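Local atomic coordinates of metallopeptidase containing co-catalytic metalloactive site (Shewanella denitrificans OS217, PDB entry 3B2Y), a protein that probably acts as a zinc-dependent metallocarboxypeptidase of the peptidase M14 family and carries a nickel ion in its metal site in this crystal. Residues Gly47-Phe52 against Ser145-Leu150; Met86-Arg91 against Ala259-Met264; Gln187-Phe192 against Asp219-Asn224. All coordinates share one frame; numbering follows the deposited sequence.

Contact 1 of 3, residues Gly47-Phe52 against Ser145-Leu150; sequences GSVDSF and SLEGKL
Leu150 lays its CD1 methyl against the backbone of Gly47, 4.1 Å from Gly47 CA, and the same methyl sits beside Ser48 N. A second touch lies one helical turn back, where Val49 CG2 meets Leu146 CD2 at 4.2 Å and the two branched side chains cross obliquely. The carboxylate of Glu147 also comes to Val49, with OE2 4.3 Å from Val49 CG1. Val49 can face both because CG2 stands anti to its backbone N, toward Leu146, while CG1 takes the crowded position between N and carbonyl carbon.

Behind this first shell the helix start holds Glu147 in place. Ser145 is the N-cap: its OG accepts from Gly148 N at 3.0 Å in a nearly straight bond of 173°, and donates to Glu147 OE1 at 2.8 Å. Asn121 gives OE1 a further bond through ND2. On the strand side, Val49 and Phe52 pair their backbones across a type I' turn that closes the hairpin of strands 42-49 and 52-58, and Asp50 in that turn forms a salt bridge with Arg122.

No hydrogen bond crosses between 47-52 and 145-150, so hairpin and helix 146-152 meet by van der Waals packing alone here, while Ser145 OG and Glu147 OE1 find their hydrogen bonds within the helix start and with Asn121.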
ATOM      1  N   GLY A  47      -4.849 -15.642   4.961  1.00 29.88           N
ATOM      2  CA  GLY A  47      -6.257 -15.947   4.990  1.00 32.28           C
ATOM      3  C   GLY A  47      -6.804 -15.901   3.589  1.00 32.59           C
ATOM      4  O   GLY A  47      -6.126 -15.495   2.643  1.00 30.07           O
ATOM      5  N   SER A  48      -8.084 -16.193   3.493  1.00 27.08           N
ATOM      6  CA  SER A  48      -8.773 -16.224   2.202  1.00 26.34           C
ATOM      7  C   SER A  48     -10.240 -15.924   2.369  1.00 28.78           C
ATOM      8  O   SER A  48     -10.825 -16.290   3.389  1.00 25.79           O
ATOM      9  CB  SER A  48      -8.503 -17.560   1.484  1.00 28.45           C
ATOM     10  OG  SER A  48      -9.293 -18.644   1.820  1.00 43.10           O
ATOM     11  N   VAL A  49     -10.834 -15.234   1.394  1.00 27.35           N
ATOM     12  CA  VAL A  49     -12.240 -14.954   1.391  1.00 29.54           C
ATOM     13  C   VAL A  49     -12.740 -15.061  -0.049  1.00 31.92           C
ATOM     14  O   VAL A  49     -12.051 -14.617  -0.971  1.00 28.40           O
ATOM     15  CB  VAL A  49     -12.505 -13.544   1.987  1.00 34.80           C
ATOM     16  CG1 VAL A  49     -11.799 -12.522   1.246  1.00 46.46           C
ATOM     17  CG2 VAL A  49     -14.054 -13.276   2.074  1.00 45.13           C
ATOM     18  N   ASP A  50     -13.893 -15.705  -0.233  1.00 32.84           N
ATOM     19  CA  ASP A  50     -14.517 -15.857  -1.544  1.00 33.67           C
ATOM     20  C   ASP A  50     -13.539 -16.499  -2.512  1.00 32.69           C
ATOM     21  O   ASP A  50     -13.498 -16.149  -3.683  1.00 34.72           O
ATOM     22  CB  ASP A  50     -15.038 -14.516  -2.063  1.00 32.53           C
ATOM     23  CG  ASP A  50     -16.317 -14.081  -1.393  1.00 46.50           C
ATOM     24  OD1 ASP A  50     -16.939 -14.896  -0.649  1.00 43.47           O
ATOM     25  OD2 ASP A  50     -16.749 -12.934  -1.654  1.00 40.45           O
ATOM     26  N   SER A  51     -12.756 -17.451  -1.995  1.00 33.08           N
ATOM     27  CA  SER A  51     -11.750 -18.224  -2.751  1.00 32.81           C
ATOM     28  C   SER A  51     -10.461 -17.482  -3.107  1.00 34.65           C
ATOM     29  O   SER A  51      -9.591 -18.043  -3.772  1.00 33.89           O
ATOM     30  CB  SER A  51     -12.380 -18.838  -4.012  1.00 38.64           C
ATOM     31  OG  SER A  51     -13.088 -20.061  -3.715  1.00 46.86           O
ATOM     32  N   PHE A  52     -10.328 -16.219  -2.697  1.00 27.60           N
ATOM     33  CA  PHE A  52      -9.147 -15.412  -2.962  1.00 27.29           C
ATOM     34  C   PHE A  52      -8.222 -15.320  -1.759  1.00 30.24           C
ATOM     35  O   PHE A  52      -8.634 -14.890  -0.699  1.00 30.39           O
ATOM     36  CB  PHE A  52      -9.531 -13.990  -3.322  1.00 26.12           C
ATOM     37  CG  PHE A  52     -10.518 -13.865  -4.429  1.00 28.44           C
ATOM     38  CD1 PHE A  52     -10.196 -14.277  -5.697  1.00 35.61           C
ATOM     39  CD2 PHE A  52     -11.774 -13.312  -4.191  1.00 30.74           C
ATOM     40  CE1 PHE A  52     -11.110 -14.172  -6.744  1.00 40.64           C
ATOM     41  CE2 PHE A  52     -12.682 -13.199  -5.229  1.00 37.63           C
ATOM     42  CZ  PHE A  52     -12.351 -13.652  -6.502  1.00 34.69           C
ATOM     43  N   SER A 145     -12.591  -5.259  10.008  1.00 31.43           N
ATOM     44  CA  SER A 145     -13.191  -6.100   9.009  1.00 30.67           C
ATOM     45  C   SER A 145     -12.734  -7.543   9.183  1.00 28.55           C
ATOM     46  O   SER A 145     -11.783  -7.812   9.895  1.00 27.88           O
ATOM     47  CB  SER A 145     -12.794  -5.638   7.608  1.00 33.22           C
ATOM     48  OG  SER A 145     -11.423  -5.967   7.263  1.00 34.36           O
ATOM     49  N   LEU A 146     -13.351  -8.440   8.445  1.00 29.39           N
ATOM     50  CA  LEU A 146     -12.891  -9.796   8.389  1.00 31.81           C
ATOM     51  C   LEU A 146     -11.379  -9.869   8.016  1.00 31.75           C
ATOM     52  O   LEU A 146     -10.579 -10.559   8.691  1.00 30.78           O
ATOM     53  CB  LEU A 146     -13.759 -10.539   7.347  1.00 31.05           C
ATOM     54  CG  LEU A 146     -13.493 -11.990   7.161  1.00 39.12           C
ATOM     55  CD1 LEU A 146     -13.583 -12.622   8.547  1.00 39.25           C
ATOM     56  CD2 LEU A 146     -14.571 -12.508   6.143  1.00 34.65           C
ATOM     57  N   GLU A 147     -10.984  -9.145   6.962  1.00 32.26           N
ATOM     58  CA  GLU A 147      -9.578  -9.082   6.525  1.00 32.61           C
ATOM     59  C   GLU A 147      -8.666  -8.538   7.624  1.00 32.31           C
ATOM     60  O   GLU A 147      -7.607  -9.103   7.852  1.00 29.95           O
ATOM     61  CB  GLU A 147      -9.394  -8.276   5.237  1.00 36.27           C
ATOM     62  CG  GLU A 147     -10.254  -8.763   4.030  1.00 42.17           C
ATOM     63  CD  GLU A 147     -11.731  -8.350   4.097  1.00 41.52           C
ATOM     64  OE1 GLU A 147     -12.049  -7.557   5.003  1.00 39.87           O
ATOM     65  OE2 GLU A 147     -12.578  -8.843   3.275  1.00 44.75           O
ATOM     66  N   GLY A 148      -9.080  -7.468   8.294  1.00 30.18           N
ATOM     67  CA  GLY A 148      -8.351  -6.958   9.450  1.00 31.16           C
ATOM     68  C   GLY A 148      -8.127  -7.977  10.550  1.00 28.81           C
ATOM     69  O   GLY A 148      -7.072  -8.052  11.158  1.00 29.67           O
ATOM     70  N   LYS A 149      -9.162  -8.720  10.886  1.00 26.70           N
ATOM     71  CA  LYS A 149      -9.010  -9.758  11.862  1.00 30.67           C
ATOM     72  C   LYS A 149      -7.970 -10.807  11.437  1.00 30.89           C
ATOM     73  O   LYS A 149      -7.221 -11.325  12.287  1.00 33.15           O
ATOM     74  CB  LYS A 149     -10.351 -10.421  12.137  1.00 32.66           C
ATOM     75  CG  LYS A 149     -11.303  -9.479  12.831  1.00 25.73           C
ATOM     76  CD  LYS A 149     -12.713 -10.115  12.954  1.00 33.33           C
ATOM     77  CE  LYS A 149     -13.612  -9.200  13.840  1.00 35.05           C
ATOM     78  NZ  LYS A 149     -14.077  -8.078  13.073  1.00 44.55           N
ATOM     79  N   LEU A 150      -7.954 -11.157  10.151  1.00 29.46           N
ATOM     80  CA  LEU A 150      -7.020 -12.178   9.654  1.00 30.34           C
ATOM     81  C   LEU A 150      -5.595 -11.642   9.702  1.00 29.39           C
ATOM     82  O   LEU A 150      -4.672 -12.348  10.038  1.00 33.48           O
ATOM     83  CB  LEU A 150      -7.352 -12.582   8.213  1.00 32.60           C
ATOM     84  CG  LEU A 150      -8.732 -13.229   7.970  1.00 37.39           C
ATOM     85  CD1 LEU A 150      -9.042 -13.344   6.425  1.00 37.31           C
ATOM     86  CD2 LEU A 150      -8.839 -14.648   8.760  1.00 33.51           C
TER

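Contact 2 of 3, residues Met86-Arg91 against Ala259-Met264; sequences MLHFLR and ANSAAM
Segments 86-91 and 259-264, taken from helices 81-92 and 253-271, cross at -59° with their axes 8.1 Å apart, and come nearest where the CA atoms of Phe89 and Ser261 lie 4.8 Å from each other. Such closeness is possible because the small Ser261 faces the other helix: its OG lies 3.3 Å from Phe89 CA and also touches Phe89 CB. Anti to its own backbone N (chi1 -175°), OG reaches the edge of the His88 imidazole and hydrogen-bonds ND1 in the ring plane at 3.0 Å. The bond is fairly straight at 167°, and either partner could be the donor.

One turn on, Met264, like Met86 a selenomethionine, packs between Phe89 and Met86. Its CB sits over the centre of one face of the Phe89 ring, a CH-pi contact of 3.8 Å to the centroid, close to the ring normal. The selenium comes obliquely to the same ring, a Met-aromatic contact, and also packs against Phe89 CB. Beyond CG the chain runs extended, which carries CE to the backbone of Met86, 3.5 Å from Met86 N; the side chains of Met86 and Met264 cross at about a right angle, Met86 CB to Met264 CE 3.8 Å. An alanine in place of Phe89 would probably open a gap over Met264 CB and cost the selenium its contact with this ring, while its packing on Met86 and on the CB remains.

The crossing packs on the mixed sheet. Met86, Phe89 and Met264 all rest on Ile71 of strand 68-73, and Met264 also touches Leu167 and Cys169 of the adjacent, parallel strand 165-172, so both helices share one face of the sheet.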
HETATM    1  N   MSE A  86       2.179  -2.066  -7.425  1.00 30.43           N
HETATM    2  CA  MSE A  86       3.134  -3.031  -6.891  1.00 35.21           C
HETATM    3  C   MSE A  86       3.609  -4.045  -7.902  1.00 30.68           C
HETATM    4  O   MSE A  86       4.762  -4.418  -7.923  1.00 28.86           O
HETATM    5  CB  MSE A  86       2.565  -3.737  -5.672  1.00 36.34           C
HETATM    6  CG  MSE A  86       3.696  -4.330  -4.798  1.00 47.15           C
HETATM    7 SE   MSE A  86       2.949  -5.148  -3.198  0.75 54.94          SE
HETATM    8  CE  MSE A  86       1.914  -3.539  -2.610  1.00 39.20           C
ATOM      9  N   LEU A  87       2.700  -4.534  -8.729  1.00 31.38           N
ATOM     10  CA  LEU A  87       3.060  -5.440  -9.797  1.00 31.21           C
ATOM     11  C   LEU A  87       4.041  -4.813 -10.792  1.00 31.01           C
ATOM     12  O   LEU A  87       4.979  -5.488 -11.264  1.00 28.43           O
ATOM     13  CB  LEU A  87       1.799  -5.957 -10.477  1.00 28.43           C
ATOM     14  CG  LEU A  87       1.875  -7.092 -11.462  1.00 41.22           C
ATOM     15  CD1 LEU A  87       2.705  -8.255 -10.912  1.00 37.89           C
ATOM     16  CD2 LEU A  87       0.431  -7.508 -11.711  1.00 33.03           C
ATOM     17  N   HIS A  88       3.852  -3.526 -11.099  1.00 27.94           N
ATOM     18  CA  HIS A  88       4.741  -2.768 -11.973  1.00 29.55           C
ATOM     19  C   HIS A  88       6.134  -2.660 -11.328  1.00 30.30           C
ATOM     20  O   HIS A  88       7.157  -2.934 -11.952  1.00 30.24           O
ATOM     21  CB  HIS A  88       4.129  -1.361 -12.220  1.00 29.16           C
ATOM     22  CG  HIS A  88       4.888  -0.518 -13.197  1.00 31.36           C
ATOM     23  ND1 HIS A  88       5.817   0.424 -12.791  1.00 43.75           N
ATOM     24  CD2 HIS A  88       4.876  -0.477 -14.548  1.00 28.91           C
ATOM     25  CE1 HIS A  88       6.335   1.012 -13.857  1.00 45.12           C
ATOM     26  NE2 HIS A  88       5.784   0.482 -14.934  1.00 34.98           N
ATOM     27  N   PHE A  89       6.117  -2.404 -10.025  1.00 29.69           N
ATOM     28  CA  PHE A  89       7.314  -2.289  -9.204  1.00 30.48           C
ATOM     29  C   PHE A  89       8.088  -3.605  -9.216  1.00 29.90           C
ATOM     30  O   PHE A  89       9.256  -3.612  -9.508  1.00 30.65           O
ATOM     31  CB  PHE A  89       6.902  -1.865  -7.811  1.00 31.59           C
ATOM     32  CG  PHE A  89       7.999  -1.831  -6.835  1.00 33.47           C
ATOM     33  CD1 PHE A  89       9.000  -0.908  -6.963  1.00 34.03           C
ATOM     34  CD2 PHE A  89       8.012  -2.717  -5.771  1.00 42.06           C
ATOM     35  CE1 PHE A  89      10.033  -0.879  -6.052  1.00 44.78           C
ATOM     36  CE2 PHE A  89       9.036  -2.674  -4.842  1.00 45.22           C
ATOM     37  CZ  PHE A  89      10.032  -1.761  -4.989  1.00 36.60           C
ATOM     38  N   LEU A  90       7.398  -4.697  -8.971  1.00 29.03           N
ATOM     39  CA  LEU A  90       7.961  -6.069  -8.995  1.00 32.17           C
ATOM     40  C   LEU A  90       8.544  -6.445 -10.346  1.00 31.41           C
ATOM     41  O   LEU A  90       9.622  -7.058 -10.443  1.00 30.38           O
ATOM     42  CB  LEU A  90       6.891  -7.086  -8.640  1.00 29.83           C
ATOM     43  CG  LEU A  90       6.440  -6.997  -7.193  1.00 34.96           C
ATOM     44  CD1 LEU A  90       5.468  -8.100  -6.904  1.00 36.38           C
ATOM     45  CD2 LEU A  90       7.607  -7.004  -6.214  1.00 38.72           C
ATOM     46  N   ARG A  91       7.862  -6.040 -11.405  1.00 33.43           N
ATOM     47  CA  ARG A  91       8.402  -6.289 -12.744  1.00 34.34           C
ATOM     48  C   ARG A  91       9.778  -5.658 -12.932  1.00 31.73           C
ATOM     49  O   ARG A  91      10.584  -6.200 -13.683  1.00 35.27           O
ATOM     50  CB  ARG A  91       7.423  -5.846 -13.848  1.00 35.52           C
ATOM     51  CG  ARG A  91       6.189  -6.706 -13.938  1.00 39.36           C
ATOM     52  CD  ARG A  91       5.589  -6.726 -15.317  1.00 47.97           C
ATOM     53  NE  ARG A  91       4.383  -7.548 -15.309  1.00 51.58           N
ATOM     54  CZ  ARG A  91       3.400  -7.494 -16.211  1.00 59.28           C
ATOM     55  NH1 ARG A  91       3.431  -6.629 -17.225  1.00 56.84           N
ATOM     56  NH2 ARG A  91       2.354  -8.301 -16.071  1.00 63.40           N
ATOM     57  N   ALA A 259       3.253   6.224 -10.711  1.00 28.03           N
ATOM     58  CA  ALA A 259       3.511   7.002  -9.527  1.00 31.50           C
ATOM     59  C   ALA A 259       3.637   6.125  -8.260  1.00 31.26           C
ATOM     60  O   ALA A 259       4.541   6.350  -7.446  1.00 32.34           O
ATOM     61  CB  ALA A 259       2.439   8.092  -9.334  1.00 30.35           C
ATOM     62  N   ASN A 260       2.715   5.192  -8.090  1.00 30.20           N
ATOM     63  CA  ASN A 260       2.778   4.172  -7.001  1.00 31.71           C
ATOM     64  C   ASN A 260       4.090   3.381  -7.011  1.00 30.38           C
ATOM     65  O   ASN A 260       4.776   3.274  -5.979  1.00 28.21           O
ATOM     66  CB  ASN A 260       1.593   3.229  -7.101  1.00 30.21           C
ATOM     67  CG  ASN A 260       0.354   3.786  -6.397  1.00 42.26           C
ATOM     68  OD1 ASN A 260       0.216   3.663  -5.182  1.00 53.96           O
ATOM     69  ND2 ASN A 260      -0.536   4.397  -7.147  1.00 39.33           N
ATOM     70  N   SER A 261       4.464   2.911  -8.180  1.00 28.66           N
ATOM     71  CA  SER A 261       5.719   2.187  -8.365  1.00 29.68           C
ATOM     72  C   SER A 261       6.924   3.065  -7.993  1.00 31.74           C
ATOM     73  O   SER A 261       7.868   2.585  -7.384  1.00 29.18           O
ATOM     74  CB  SER A 261       5.801   1.669  -9.820  1.00 31.75           C
ATOM     75  OG  SER A 261       6.954   0.856 -10.008  1.00 36.51           O
ATOM     76  N   ALA A 262       6.853   4.364  -8.354  1.00 29.88           N
ATOM     77  CA  ALA A 262       7.892   5.366  -8.036  1.00 30.65           C
ATOM     78  C   ALA A 262       7.994   5.661  -6.550  1.00 29.78           C
ATOM     79  O   ALA A 262       9.135   5.764  -6.080  1.00 28.95           O
ATOM     80  CB  ALA A 262       7.645   6.674  -8.808  1.00 28.00           C
ATOM     81  N   ALA A 263       6.848   5.824  -5.850  1.00 29.51           N
ATOM     82  CA  ALA A 263       6.794   5.915  -4.343  1.00 28.96           C
ATOM     83  C   ALA A 263       7.469   4.742  -3.688  1.00 29.91           C
ATOM     84  O   ALA A 263       8.269   4.921  -2.750  1.00 28.12           O
ATOM     85  CB  ALA A 263       5.389   6.058  -3.805  1.00 29.00           C
HETATM   86  N   MSE A 264       7.189   3.551  -4.204  1.00 28.53           N
HETATM   87  CA  MSE A 264       7.759   2.334  -3.678  1.00 30.40           C
HETATM   88  C   MSE A 264       9.275   2.297  -3.884  1.00 31.54           C
HETATM   89  O   MSE A 264      10.017   1.852  -3.019  1.00 29.45           O
HETATM   90  CB  MSE A 264       7.078   1.119  -4.323  1.00 28.21           C
HETATM   91  CG  MSE A 264       5.708   0.883  -3.870  1.00 28.72           C
HETATM   92 SE   MSE A 264       4.860  -0.552  -4.904  0.75 38.50          SE
HETATM   93  CE  MSE A 264       2.971  -0.103  -4.606  1.00 42.75           C
TER

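Contact 3 of 3, residues Gln187-Phe192 against Asp219-Asn224; sequences QTPGRF and DGVIFN
Strand 221-223, an outermost strand of the mixed sheet, is covered here by the loop that leads into helix 191-201, and the contact turns on a proline-aromatic pair. Pro189 lies over one face of the Phe223 ring: its CG is 3.9 Å from the ring centroid and 19° off the normal, a CH-pi contact. The pyrrolidine is spread across that face, with Pro189 CG nearest Phe223 CG and CD1, Pro189 CD near Phe223 CD2, and Pro189 CA 3.7 Å from Phe223 CE1. Phe223 CG stands anti to its backbone N (chi1 -172°), which sets it against Pro189 CG.

The loop backbone also meets the ring. Gln187 O approaches its edge, near the plane, 3.3 Å from Phe223 CE2, while Thr188 O comes obliquely to Phe223 CZ at 3.6 Å. The side chain of Asn224 turns back over the opposite face, where CG stands 3.9 Å above the ring plane, over its centre; the ring is thus held between a proline and a carboxamide. Pro189 CG reaches farther along the strand to Val221 CG1, a looser touch at 4.3 Å.

Glu184 ties both sides together, its OE2 accepting from N of Gly190, the N-cap residue of helix 191-201, and its O from Asn224 ND2. On that helix Arg197 touches Val221 and Ser193 touches Phe223, while the strand itself pairs with strand 179-183 through the backbones of Val180 and Ser182.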
ATOM      1  N   GLN A 187       9.690  15.885  15.510  1.00 37.36           N
ATOM      2  CA  GLN A 187       8.712  16.995  15.545  1.00 36.24           C
ATOM      3  C   GLN A 187       8.159  17.327  14.184  1.00 36.79           C
ATOM      4  O   GLN A 187       6.945  17.541  14.020  1.00 36.20           O
ATOM      5  CB  GLN A 187       9.371  18.294  16.075  1.00 37.30           C
ATOM      6  CG  GLN A 187       9.827  18.233  17.497  1.00 39.40           C
ATOM      7  CD  GLN A 187       8.948  17.337  18.303  1.00 50.37           C
ATOM      8  OE1 GLN A 187       7.759  17.616  18.494  1.00 45.91           O
ATOM      9  NE2 GLN A 187       9.507  16.209  18.741  1.00 65.36           N
ATOM     10  N   THR A 188       9.077  17.375  13.225  1.00 35.30           N
ATOM     11  CA  THR A 188       8.847  17.911  11.892  1.00 38.00           C
ATOM     12  C   THR A 188       9.166  16.807  10.892  1.00 33.76           C
ATOM     13  O   THR A 188       9.964  15.922  11.195  1.00 34.86           O
ATOM     14  CB  THR A 188       9.760  19.170  11.671  1.00 37.96           C
ATOM     15  OG1 THR A 188       9.130  20.317  12.261  1.00 44.78           O
ATOM     16  CG2 THR A 188      10.028  19.477  10.188  1.00 42.10           C
ATOM     17  N   PRO A 189       8.502  16.803   9.718  1.00 33.66           N
ATOM     18  CA  PRO A 189       8.827  15.797   8.714  1.00 32.99           C
ATOM     19  C   PRO A 189      10.269  15.932   8.283  1.00 33.81           C
ATOM     20  O   PRO A 189      10.750  17.063   8.166  1.00 31.17           O
ATOM     21  CB  PRO A 189       7.912  16.165   7.548  1.00 29.80           C
ATOM     22  CG  PRO A 189       6.821  16.925   8.155  1.00 33.50           C
ATOM     23  CD  PRO A 189       7.399  17.669   9.273  1.00 33.24           C
ATOM     24  N   GLY A 190      10.948  14.809   8.047  1.00 32.63           N
ATOM     25  CA  GLY A 190      12.323  14.830   7.547  1.00 30.81           C
ATOM     26  C   GLY A 190      12.445  14.338   6.134  1.00 35.00           C
ATOM     27  O   GLY A 190      11.440  14.269   5.376  1.00 32.54           O
ATOM     28  N   ARG A 191      13.658  13.886   5.793  1.00 35.21           N
ATOM     29  CA  ARG A 191      13.930  13.392   4.426  1.00 33.86           C
ATOM     30  C   ARG A 191      13.041  12.226   4.006  1.00 33.13           C
ATOM     31  O   ARG A 191      12.700  12.080   2.817  1.00 35.93           O
ATOM     32  CB  ARG A 191      15.438  13.085   4.209  1.00 33.55           C
ATOM     33  CG  ARG A 191      16.185  14.187   3.499  1.00 40.91           C
ATOM     34  N   PHE A 192      12.685  11.347   4.941  1.00 32.01           N
ATOM     35  CA  PHE A 192      11.768  10.229   4.617  1.00 30.88           C
ATOM     36  C   PHE A 192      10.501  10.762   3.947  1.00 32.85           C
ATOM     37  O   PHE A 192      10.150  10.345   2.824  1.00 33.25           O
ATOM     38  CB  PHE A 192      11.453   9.386   5.876  1.00 29.95           C
ATOM     39  CG  PHE A 192      10.411   8.341   5.670  1.00 29.05           C
ATOM     40  CD1 PHE A 192      10.696   7.172   5.000  1.00 30.33           C
ATOM     41  CD2 PHE A 192       9.121   8.525   6.145  1.00 31.62           C
ATOM     42  CE1 PHE A 192       9.690   6.193   4.781  1.00 24.88           C
ATOM     43  CE2 PHE A 192       8.152   7.578   5.952  1.00 30.20           C
ATOM     44  CZ  PHE A 192       8.459   6.381   5.247  1.00 24.39           C
ATOM     45  N   ASP A 219       2.040  21.333   2.451  1.00 45.94           N
ATOM     46  CA  ASP A 219       3.055  21.065   1.453  1.00 43.65           C
ATOM     47  C   ASP A 219       2.917  19.574   1.024  1.00 36.76           C
ATOM     48  O   ASP A 219       3.912  18.904   0.803  1.00 36.61           O
ATOM     49  CB  ASP A 219       4.481  21.391   1.974  1.00 43.08           C
ATOM     50  CG  ASP A 219       4.712  22.911   2.270  1.00 55.69           C
ATOM     51  OD1 ASP A 219       3.922  23.785   1.824  1.00 65.53           O
ATOM     52  OD2 ASP A 219       5.720  23.238   2.949  1.00 52.40           O
ATOM     53  N   GLY A 220       1.699  19.079   0.890  1.00 32.90           N
ATOM     54  CA  GLY A 220       1.452  17.709   0.439  1.00 30.71           C
ATOM     55  C   GLY A 220       1.717  16.576   1.437  1.00 26.92           C
ATOM     56  O   GLY A 220       1.730  15.439   1.050  1.00 29.35           O
ATOM     57  N   VAL A 221       1.947  16.905   2.704  1.00 26.71           N
ATOM     58  CA  VAL A 221       2.229  15.952   3.761  1.00 28.69           C
ATOM     59  C   VAL A 221       1.208  16.136   4.874  1.00 29.20           C
ATOM     60  O   VAL A 221       0.845  17.280   5.197  1.00 29.80           O
ATOM     61  CB  VAL A 221       3.656  16.143   4.301  1.00 31.55           C
ATOM     62  CG1 VAL A 221       3.911  15.225   5.495  1.00 32.91           C
ATOM     63  CG2 VAL A 221       4.664  15.829   3.181  1.00 29.14           C
ATOM     64  N   ILE A 222       0.659  15.015   5.360  1.00 27.97           N
ATOM     65  CA  ILE A 222      -0.071  14.982   6.636  1.00 29.72           C
ATOM     66  C   ILE A 222       0.802  14.211   7.628  1.00 31.35           C
ATOM     67  O   ILE A 222       1.084  13.034   7.412  1.00 25.69           O
ATOM     68  CB  ILE A 222      -1.439  14.286   6.467  1.00 32.47           C
ATOM     69  CG1 ILE A 222      -2.380  15.144   5.620  1.00 30.50           C
ATOM     70  CG2 ILE A 222      -2.085  13.938   7.836  1.00 31.70           C
ATOM     71  CD1 ILE A 222      -3.214  14.250   4.606  1.00 37.22           C
ATOM     72  N   PHE A 223       1.211  14.862   8.712  1.00 27.42           N
ATOM     73  CA  PHE A 223       2.265  14.303   9.545  1.00 30.39           C
ATOM     74  C   PHE A 223       1.803  13.815  10.931  1.00 31.39           C
ATOM     75  O   PHE A 223       1.217  14.560  11.710  1.00 30.37           O
ATOM     76  CB  PHE A 223       3.355  15.352   9.696  1.00 32.22           C
ATOM     77  CG  PHE A 223       4.593  14.852  10.362  1.00 30.64           C
ATOM     78  CD1 PHE A 223       5.344  13.864   9.782  1.00 34.19           C
ATOM     79  CD2 PHE A 223       5.041  15.430  11.556  1.00 36.57           C
ATOM     80  CE1 PHE A 223       6.514  13.416  10.377  1.00 34.44           C
ATOM     81  CE2 PHE A 223       6.204  14.975  12.152  1.00 38.70           C
ATOM     82  CZ  PHE A 223       6.927  13.947  11.544  1.00 24.55           C
ATOM     83  N   ASN A 224       2.085  12.550  11.226  1.00 28.51           N
ATOM     84  CA  ASN A 224       1.857  12.006  12.553  1.00 29.99           C
ATOM     85  C   ASN A 224       0.415  12.137  13.004  1.00 29.78           C
ATOM     86  O   ASN A 224       0.147  12.405  14.164  1.00 30.72           O
ATOM     87  CB  ASN A 224       2.809  12.608  13.589  1.00 26.44           C
ATOM     88  CG  ASN A 224       4.181  11.914  13.610  1.00 30.88           C
ATOM     89  OD1 ASN A 224       4.367  10.857  13.019  1.00 28.30           O
ATOM     90  ND2 ASN A 224       5.115  12.498  14.323  1.00 34.69           N
TER

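How the contacts relate
Contact 2 is the buried one, a helix-helix crossing laid on the central sheet; contact 1 is partly buried and contact 3 lies at the surface. Contacts 1 and 2 sit on opposite sides of the chain's centre, as do contacts 1 and 3, whose centres are about 33 Å apart. Contacts 2 and 3 share the mixed sheet, one over its inner strands 68-73 and 165-172, the other at its outermost strand 221-223, whereas contact 1 joins the separate hairpin of 42-49 and 52-58 to helix 146-152. Only contact 2 has a hydrogen bond between its segments; contact 3 rests mainly on one ring face, contact 1 on methyls against a methyl and bare backbone.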